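Local coordinates for mandelate racemase/muconate lactonizing enzyme-like protein (Roseovarius sp. TM1035, PDB 3RCY), which belongs to the mandelate racemase/muconate lactonizing enzyme branch of the enolase superfamily and probably catalyses a magnesium-dependent reaction on a substrate not yet established, at residues 172-185 and 385-397. Numbering follows the deposited sequence.
Sequences PYTLRGGHMPAMTD and LHLEMQEASCDYT. With GOL (glycerol), chain J.
Cys394 lies over one face of the His179 imidazole, its CB 3.8 Å from the ring centroid in a CH-pi contact. With SG anti to the backbone N (chi1 177°), the sulfur stands obliquely to the ring, 3.7 Å from Asp185 OD2. Asp185 OD2 also accepts the N-H of Ala182, the N-cap residue of helix 183-200.

Beside this, Tyr396 brings a ring edge to Met180 O and Pro181 C. Its hydroxyl donates to Met180 O, 2.7 Å from OH and in the carbonyl plane, while CD1 rests 3.6 Å from Ala182 CB. A phenylalanine here would keep the ring packing but would probably leave Met180 O without this donor and the ring less firmly fixed in its rotation.

Further along, the backbones form a single beta bridge between Thr174 and Gln390. Leu175 N donates to Gln390 O at 2.9 Å, almost head-on to the carbonyl; the return bond from Gln390 N to Tyr173 O is weak, and a water bridges the same two atoms. The Gln390 amide lies against Pro172, its NE2 held 2.8 Å from Ala392 O. In the conformer given, Arg176 NE donates to Glu391 O at 2.8 Å, the oxygen tilted out of the guanidinium plane; NH2 adds a weak second bond. Met389 crosses Tyr173 at about a right angle, CG at the ring edge.

Neighbouring subunits meet both charged ends: Arg77 of the second subunit forms a salt bridge with Glu391, and Met122 O of the third subunit accepts from Arg176 NH1. The end of the modelled chain is thus laid along the loop leading from strand 164-167 to helix 183-200 of the barrel domain, held mostly through main-chain carbonyls, which suggests that the pairing within the chain depends more on backbone course than on paired side-chain charges.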
ATOM      1  N   PRO A 172     -12.245  -4.424  34.189  1.00 20.92           N
ATOM      2  CA  PRO A 172     -12.240  -5.867  33.997  1.00 21.46           C
ATOM      3  C   PRO A 172     -12.171  -6.259  32.530  1.00 21.45           C
ATOM      4  O   PRO A 172     -12.693  -5.548  31.666  1.00 21.27           O
ATOM      5  CB  PRO A 172     -13.578  -6.302  34.596  1.00 21.96           C
ATOM      6  CG  PRO A 172     -14.491  -5.120  34.373  1.00 33.31           C
ATOM      7  CD  PRO A 172     -13.611  -3.882  34.335  1.00 21.83           C
ATOM      8  N   TYR A 173     -11.495  -7.369  32.260  1.00 21.29           N
ATOM      9  CA  TYR A 173     -11.600  -8.021  30.966  1.00 21.30           C
ATOM     10  C   TYR A 173     -12.774  -8.992  31.020  1.00 20.36           C
ATOM     11  O   TYR A 173     -12.952  -9.688  32.017  1.00 20.74           O
ATOM     12  CB  TYR A 173     -10.306  -8.747  30.601  1.00 22.24           C
ATOM     13  CG  TYR A 173      -9.605  -9.488  31.728  1.00 32.11           C
ATOM     14  CD1 TYR A 173      -8.648  -8.846  32.525  1.00 23.19           C
ATOM     15  CD2 TYR A 173      -9.868 -10.841  31.976  1.00 23.35           C
ATOM     16  CE1 TYR A 173      -7.978  -9.527  33.550  1.00 32.16           C
ATOM     17  CE2 TYR A 173      -9.203 -11.533  33.000  1.00 32.16           C
ATOM     18  CZ  TYR A 173      -8.260 -10.869  33.777  1.00 23.88           C
ATOM     19  OH  TYR A 173      -7.605 -11.545  34.784  1.00 32.63           O
ATOM     20  N   THR A 174     -13.587  -9.019  29.965  1.00 18.95           N
ATOM     21  CA  THR A 174     -14.737  -9.924  29.930  1.00 18.93           C
ATOM     22  C   THR A 174     -14.779 -10.784  28.660  1.00 18.33           C
ATOM     23  O   THR A 174     -14.126 -10.484  27.648  1.00 17.69           O
ATOM     24  CB  THR A 174     -16.106  -9.192  30.104  1.00 19.30           C
ATOM     25  OG1 THR A 174     -16.608  -8.803  28.824  1.00 22.61           O
ATOM     26  CG2 THR A 174     -15.992  -7.965  31.009  1.00 23.01           C
ATOM     27  N   LEU A 175     -15.575 -11.847  28.730  1.00 17.96           N
ATOM     28  CA  LEU A 175     -15.654 -12.837  27.663  1.00 17.70           C
ATOM     29  C   LEU A 175     -16.339 -12.327  26.393  1.00 16.72           C
ATOM     30  O   LEU A 175     -16.274 -12.980  25.364  1.00 16.22           O
ATOM     31  CB  LEU A 175     -16.335 -14.122  28.177  1.00 18.12           C
ATOM     32  CG  LEU A 175     -17.733 -14.041  28.796  1.00 24.13           C
ATOM     33  CD1 LEU A 175     -18.790 -13.895  27.726  1.00 19.16           C
ATOM     34  CD2 LEU A 175     -18.018 -15.275  29.658  1.00 19.32           C
ATOM     35  N   ARG A 176     -16.996 -11.172  26.479  1.00 17.22           N
ATOM     36  CA  ARG A 176     -17.715 -10.592  25.344  0.50 17.55           C
ATOM     37  C   ARG A 176     -16.760 -10.092  24.254  1.00 17.26           C
ATOM     38  O   ARG A 176     -17.131 -10.004  23.074  1.00 17.68           O
ATOM     39  CB  ARG A 176     -18.633  -9.466  25.837  0.50 18.32           C
ATOM     40  CG  ARG A 176     -19.621  -9.927  26.919  0.50 17.61           C
ATOM     41  CD  ARG A 176     -19.910  -8.849  27.955  0.50 19.17           C
ATOM     42  NE  ARG A 176     -20.788  -9.355  29.007  0.50 18.09           N
ATOM     43  CZ  ARG A 176     -22.069  -9.645  28.819  0.50 19.63           C
ATOM     44  NH1 ARG A 176     -22.609  -9.472  27.623  0.50 18.30           N
ATOM     45  NH2 ARG A 176     -22.812 -10.104  29.817  0.50 18.63           N
ATOM     46  N   GLY A 177     -15.530  -9.783  24.653  1.00 16.26           N
ATOM     47  CA  GLY A 177     -14.527  -9.224  23.748  1.00 16.01           C
ATOM     48  C   GLY A 177     -14.298  -7.762  24.081  1.00 16.07           C
ATOM     49  O   GLY A 177     -14.689  -7.296  25.152  1.00 16.81           O
ATOM     50  N   GLY A 178     -13.678  -7.030  23.164  1.00 15.35           N
ATOM     51  CA  GLY A 178     -13.379  -5.613  23.387  1.00 14.81           C
ATOM     52  C   GLY A 178     -14.598  -4.810  23.809  1.00 14.09           C
ATOM     53  O   GLY A 178     -15.706  -5.031  23.299  1.00 13.79           O
ATOM     54  N   HIS A 179     -14.402  -3.895  24.756  1.00 13.21           N
ATOM     55  CA  HIS A 179     -15.443  -2.935  25.117  1.00 13.39           C
ATOM     56  C   HIS A 179     -14.868  -1.528  25.198  1.00 13.08           C
ATOM     57  O   HIS A 179     -13.650  -1.347  25.171  1.00 13.01           O
ATOM     58  CB  HIS A 179     -16.174  -3.327  26.426  1.00 13.89           C
ATOM     59  CG  HIS A 179     -15.290  -3.357  27.637  1.00 14.59           C
ATOM     60  ND1 HIS A 179     -14.823  -4.530  28.189  1.00 14.25           N
ATOM     61  CD2 HIS A 179     -14.797  -2.357  28.409  1.00 14.22           C
ATOM     62  CE1 HIS A 179     -14.078  -4.254  29.246  1.00 14.31           C
ATOM     63  NE2 HIS A 179     -14.041  -2.942  29.397  1.00 14.91           N
ATOM     64  N   MET A 180     -15.743  -0.534  25.284  1.00 12.97           N
ATOM     65  CA  MET A 180     -15.311   0.848  25.462  1.00 13.66           C
ATOM     66  C   MET A 180     -15.103   1.093  26.956  1.00 13.84           C
ATOM     67  O   MET A 180     -15.961   0.727  27.756  1.00 14.45           O
ATOM     68  CB  MET A 180     -16.370   1.800  24.885  1.00 14.00           C
ATOM     69  CG  MET A 180     -16.034   3.287  24.970  1.00 11.30           C
ATOM     70  SD  MET A 180     -14.772   3.818  23.797  1.00 14.18           S
ATOM     71  CE  MET A 180     -15.695   3.858  22.244  1.00 11.04           C
ATOM     72  N   PRO A 181     -13.962   1.695  27.349  1.00 13.76           N
ATOM     73  CA  PRO A 181     -13.791   2.019  28.771  1.00 13.84           C
ATOM     74  C   PRO A 181     -14.863   2.995  29.259  1.00 14.31           C
ATOM     75  O   PRO A 181     -15.342   3.838  28.489  1.00 13.88           O
ATOM     76  CB  PRO A 181     -12.415   2.705  28.818  1.00 13.75           C
ATOM     77  CG  PRO A 181     -12.222   3.254  27.411  1.00 11.91           C
ATOM     78  CD  PRO A 181     -12.833   2.186  26.534  1.00 13.40           C
ATOM     79  N   ALA A 182     -15.238   2.868  30.529  1.00 14.79           N
ATOM     80  CA  ALA A 182     -16.058   3.873  31.190  1.00 15.65           C
ATOM     81  C   ALA A 182     -15.186   5.116  31.400  1.00 16.06           C
ATOM     82  O   ALA A 182     -13.963   5.000  31.416  1.00 15.52           O
ATOM     83  CB  ALA A 182     -16.543   3.334  32.511  1.00 15.80           C
ATOM     84  N   MET A 183     -15.807   6.291  31.544  1.00 16.79           N
ATOM     85  CA  MET A 183     -15.069   7.516  31.874  1.00 17.43           C
ATOM     86  C   MET A 183     -14.282   7.358  33.175  1.00 16.98           C
ATOM     87  O   MET A 183     -13.179   7.884  33.306  1.00 17.00           O
ATOM     88  CB  MET A 183     -16.003   8.731  31.973  1.00 19.26           C
ATOM     89  CG  MET A 183     -16.329   9.408  30.636  1.00 25.69           C
ATOM     90  SD  MET A 183     -14.888   9.967  29.680  1.00 21.38           S
ATOM     91  CE  MET A 183     -14.144  11.144  30.814  1.00 25.58           C
ATOM     92  N   THR A 184     -14.849   6.618  34.123  1.00 16.50           N
ATOM     93  CA  THR A 184     -14.165   6.312  35.383  1.00 16.64           C
ATOM     94  C   THR A 184     -12.915   5.440  35.200  1.00 16.12           C
ATOM     95  O   THR A 184     -11.954   5.600  35.942  1.00 16.10           O
ATOM     96  CB  THR A 184     -15.109   5.648  36.407  1.00 16.97           C
ATOM     97  OG1 THR A 184     -15.767   4.545  35.784  1.00 17.95           O
ATOM     98  CG2 THR A 184     -16.155   6.650  36.916  1.00 18.34           C
ATOM     99  N   ASP A 185     -12.930   4.530  34.222  1.00 15.82           N
ATOM    100  CA  ASP A 185     -11.736   3.735  33.872  1.00 15.49           C
ATOM    101  C   ASP A 185     -10.616   4.630  33.354  1.00 15.60           C
ATOM    102  O   ASP A 185      -9.437   4.444  33.685  1.00 15.98           O
ATOM    103  CB  ASP A 185     -12.059   2.672  32.804  1.00 15.50           C
ATOM    104  CG  ASP A 185     -13.064   1.638  33.284  1.00 18.27           C
ATOM    105  OD1 ASP A 185     -13.022   1.281  34.473  1.00 15.79           O
ATOM    106  OD2 ASP A 185     -13.885   1.168  32.467  1.00 16.01           O
ATOM    107  N   LEU A 385      -9.988 -22.279  36.483  1.00 22.20           N
ATOM    108  CA  LEU A 385      -8.825 -22.286  35.607  1.00 20.94           C
ATOM    109  C   LEU A 385      -7.763 -21.385  36.208  1.00 21.46           C
ATOM    110  O   LEU A 385      -8.050 -20.636  37.156  1.00 21.56           O
ATOM    111  CB  LEU A 385      -9.215 -21.828  34.196  1.00 19.52           C
ATOM    112  CG  LEU A 385     -10.304 -22.685  33.531  1.00 20.97           C
ATOM    113  CD1 LEU A 385     -10.842 -22.012  32.289  1.00 18.51           C
ATOM    114  CD2 LEU A 385      -9.773 -24.067  33.198  1.00 18.80           C
ATOM    115  N   HIS A 386      -6.545 -21.466  35.663  1.00 21.27           N
ATOM    116  CA  HIS A 386      -5.398 -20.711  36.150  1.00 21.76           C
ATOM    117  C   HIS A 386      -5.746 -19.220  36.285  1.00 22.78           C
ATOM    118  O   HIS A 386      -5.473 -18.605  37.321  1.00 22.84           O
ATOM    119  CB  HIS A 386      -4.195 -20.950  35.226  1.00 21.41           C
ATOM    120  CG  HIS A 386      -3.123 -19.912  35.331  1.00 22.27           C
ATOM    121  ND1 HIS A 386      -2.185 -19.906  36.343  1.00 22.07           N
ATOM    122  CD2 HIS A 386      -2.831 -18.849  34.543  1.00 21.17           C
ATOM    123  CE1 HIS A 386      -1.363 -18.886  36.171  1.00 21.39           C
ATOM    124  NE2 HIS A 386      -1.740 -18.223  35.093  1.00 22.14           N
ATOM    125  N   LEU A 387      -6.357 -18.671  35.235  1.00 23.52           N
ATOM    126  CA  LEU A 387      -6.994 -17.351  35.244  1.00 24.89           C
ATOM    127  C   LEU A 387      -8.353 -17.495  34.574  1.00 25.90           C
ATOM    128  O   LEU A 387      -8.571 -18.460  33.843  1.00 25.80           O
ATOM    129  CB  LEU A 387      -6.163 -16.335  34.458  1.00 24.80           C
ATOM    130  CG  LEU A 387      -4.848 -15.858  35.075  1.00 27.31           C
ATOM    131  CD1 LEU A 387      -3.970 -15.229  33.992  1.00 24.82           C
ATOM    132  CD2 LEU A 387      -5.097 -14.885  36.226  1.00 25.34           C
ATOM    133  N   GLU A 388      -9.252 -16.540  34.802  1.00 27.18           N
ATOM    134  CA  GLU A 388     -10.604 -16.594  34.222  1.00 29.12           C
ATOM    135  C   GLU A 388     -11.082 -15.234  33.728  1.00 30.05           C
ATOM    136  O   GLU A 388     -10.627 -14.200  34.220  1.00 30.05           O
ATOM    137  CB  GLU A 388     -11.608 -17.183  35.225  1.00 30.04           C
ATOM    138  CG  GLU A 388     -11.486 -18.695  35.386  1.00 41.30           C
ATOM    139  CD  GLU A 388     -12.270 -19.256  36.563  1.00 31.62           C
ATOM    140  OE1 GLU A 388     -12.754 -18.466  37.407  1.00 42.07           O
ATOM    141  OE2 GLU A 388     -12.392 -20.498  36.643  1.00 41.75           O
ATOM    142  N   MET A 389     -11.988 -15.245  32.749  1.00 30.94           N
ATOM    143  CA  MET A 389     -12.573 -14.011  32.205  1.00 32.18           C
ATOM    144  C   MET A 389     -14.014 -13.820  32.662  1.00 33.73           C
ATOM    145  O   MET A 389     -14.843 -14.719  32.528  1.00 34.16           O
ATOM    146  CB  MET A 389     -12.502 -13.980  30.669  1.00 31.87           C
ATOM    147  CG  MET A 389     -11.086 -13.942  30.117  1.00 25.92           C
ATOM    148  SD  MET A 389     -10.969 -13.623  28.351  1.00 31.02           S
ATOM    149  CE  MET A 389     -10.821 -11.833  28.313  1.00 26.21           C
ATOM    150  N   GLN A 390     -14.294 -12.631  33.190  1.00 34.71           N
ATOM    151  CA  GLN A 390     -15.622 -12.224  33.666  1.00 35.74           C
ATOM    152  C   GLN A 390     -16.736 -12.452  32.635  1.00 36.09           C
ATOM    153  O   GLN A 390     -16.512 -12.309  31.434  1.00 34.96           O
ATOM    154  CB  GLN A 390     -15.572 -10.735  34.020  1.00 35.91           C
ATOM    155  CG  GLN A 390     -16.511 -10.304  35.121  1.00 43.51           C
ATOM    156  CD  GLN A 390     -16.299  -8.854  35.508  1.00 36.75           C
ATOM    157  OE1 GLN A 390     -15.531  -8.554  36.423  1.00 43.49           O
ATOM    158  NE2 GLN A 390     -16.967  -7.945  34.802  1.00 43.29           N
ATOM    159  N   GLU A 391     -17.932 -12.806  33.113  1.00 37.58           N
ATOM    160  CA  GLU A 391     -19.116 -12.849  32.244  1.00 38.81           C
ATOM    161  C   GLU A 391     -19.881 -11.519  32.246  1.00 40.30           C
ATOM    162  O   GLU A 391     -20.297 -11.040  31.185  1.00 40.49           O
ATOM    163  CB  GLU A 391     -20.052 -14.025  32.584  1.00 38.79           C
ATOM    164  CG  GLU A 391     -21.298 -14.083  31.683  1.00 36.00           C
ATOM    165  CD  GLU A 391     -21.887 -15.475  31.529  1.00 38.80           C
ATOM    166  OE1 GLU A 391     -21.124 -16.451  31.373  1.00 35.76           O
ATOM    167  OE2 GLU A 391     -23.128 -15.582  31.540  1.00 36.55           O
ATOM    168  N   ALA A 392     -20.058 -10.935  33.432  1.00 41.56           N
ATOM    169  CA  ALA A 392     -20.719  -9.633  33.578  1.00 42.87           C
ATOM    170  C   ALA A 392     -20.006  -8.553  32.760  1.00 43.72           C
ATOM    171  O   ALA A 392     -18.777  -8.531  32.680  1.00 43.32           O
ATOM    172  CB  ALA A 392     -20.791  -9.229  35.050  1.00 43.03           C
ATOM    173  N   SER A 393     -20.789  -7.662  32.153  1.00 44.99           N
ATOM    174  CA  SER A 393     -20.246  -6.581  31.328  1.00 45.94           C
ATOM    175  C   SER A 393     -19.528  -5.516  32.161  1.00 46.87           C
ATOM    176  O   SER A 393     -19.665  -5.480  33.392  1.00 46.98           O
ATOM    177  CB  SER A 393     -21.364  -5.931  30.506  1.00 46.23           C
ATOM    178  OG  SER A 393     -22.246  -5.205  31.346  1.00 51.03           O
ATOM    179  N   CYS A 394     -18.764  -4.660  31.477  1.00 47.48           N
ATOM    180  CA  CYS A 394     -18.156  -3.474  32.080  1.00 48.30           C
ATOM    181  C   CYS A 394     -19.225  -2.603  32.756  1.00 49.41           C
ATOM    182  O   CYS A 394     -20.325  -2.429  32.222  1.00 49.53           O
ATOM    183  CB  CYS A 394     -17.400  -2.669  31.015  1.00 48.11           C
ATOM    184  SG  CYS A 394     -16.655  -1.109  31.594  1.00 49.70           S
ATOM    185  N   ASP A 395     -18.893  -2.069  33.932  1.00 50.20           N
ATOM    186  CA  ASP A 395     -19.826  -1.257  34.718  1.00 51.29           C
ATOM    187  C   ASP A 395     -19.715   0.230  34.359  1.00 51.89           C
ATOM    188  O   ASP A 395     -18.651   0.848  34.515  1.00 51.80           O
ATOM    189  CB  ASP A 395     -19.589  -1.474  36.222  1.00 51.69           C
ATOM    190  CG  ASP A 395     -20.795  -1.081  37.082  1.00 59.88           C
ATOM    191  OD1 ASP A 395     -21.557  -0.158  36.709  1.00 52.47           O
ATOM    192  OD2 ASP A 395     -20.975  -1.700  38.152  1.00 52.45           O
ATOM    193  N   TYR A 396     -20.818   0.794  33.875  1.00 52.45           N
ATOM    194  CA  TYR A 396     -20.873   2.222  33.537  1.00 52.95           C
ATOM    195  C   TYR A 396     -21.663   3.020  34.583  1.00 54.14           C
ATOM    196  O   TYR A 396     -21.626   4.254  34.599  1.00 54.23           O
ATOM    197  CB  TYR A 396     -21.394   2.430  32.102  1.00 52.33           C
ATOM    198  CG  TYR A 396     -20.576   1.660  31.085  1.00 46.06           C
ATOM    199  CD1 TYR A 396     -19.346   2.153  30.632  1.00 51.36           C
ATOM    200  CD2 TYR A 396     -21.010   0.418  30.605  1.00 51.64           C
ATOM    201  CE1 TYR A 396     -18.573   1.436  29.719  1.00 45.28           C
ATOM    202  CE2 TYR A 396     -20.246  -0.307  29.684  1.00 45.49           C
ATOM    203  CZ  TYR A 396     -19.029   0.211  29.248  1.00 50.98           C
ATOM    204  OH  TYR A 396     -18.270  -0.494  28.343  1.00 44.76           O
ATOM    205  N   THR A 397     -22.354   2.299  35.467  1.00 55.07           N
ATOM    206  CA  THR A 397     -23.011   2.897  36.630  1.00 56.13           C
ATOM    207  C   THR A 397     -22.084   2.806  37.843  1.00 56.34           C
ATOM    208  O   THR A 397     -21.848   3.797  38.534  1.00 56.65           O
ATOM    209  CB  THR A 397     -24.350   2.190  36.953  1.00 56.65           C
ATOM    210  OG1 THR A 397     -25.117   2.044  35.753  1.00 58.35           O
ATOM    211  CG2 THR A 397     -25.160   2.990  37.985  1.00 58.78           C
TER
HETATM  212  C1  GOL J 502     -18.853   5.680  33.363  1.00 38.92           C
HETATM  213  O1  GOL J 502     -17.812   6.491  33.826  1.00 21.48           O
HETATM  214  C2  GOL J 502     -19.893   6.607  32.788  1.00 21.52           C
HETATM  215  O2  GOL J 502     -21.150   6.079  33.124  1.00 39.94           O
HETATM  216  C3  GOL J 502     -19.764   6.751  31.275  1.00 39.04           C
HETATM  217  O3  GOL J 502     -18.515   6.299  30.803  1.00 19.45           O
HETATM  218  O   HOH W   1     -12.492 -11.050  34.562  1.00 34.03           O
HETATM  219  O   HOH W   2     -18.539  -1.140  25.023  1.00 14.80           O
HETATM  220  O   HOH W   3     -18.454   3.993  35.919  1.00 27.54           O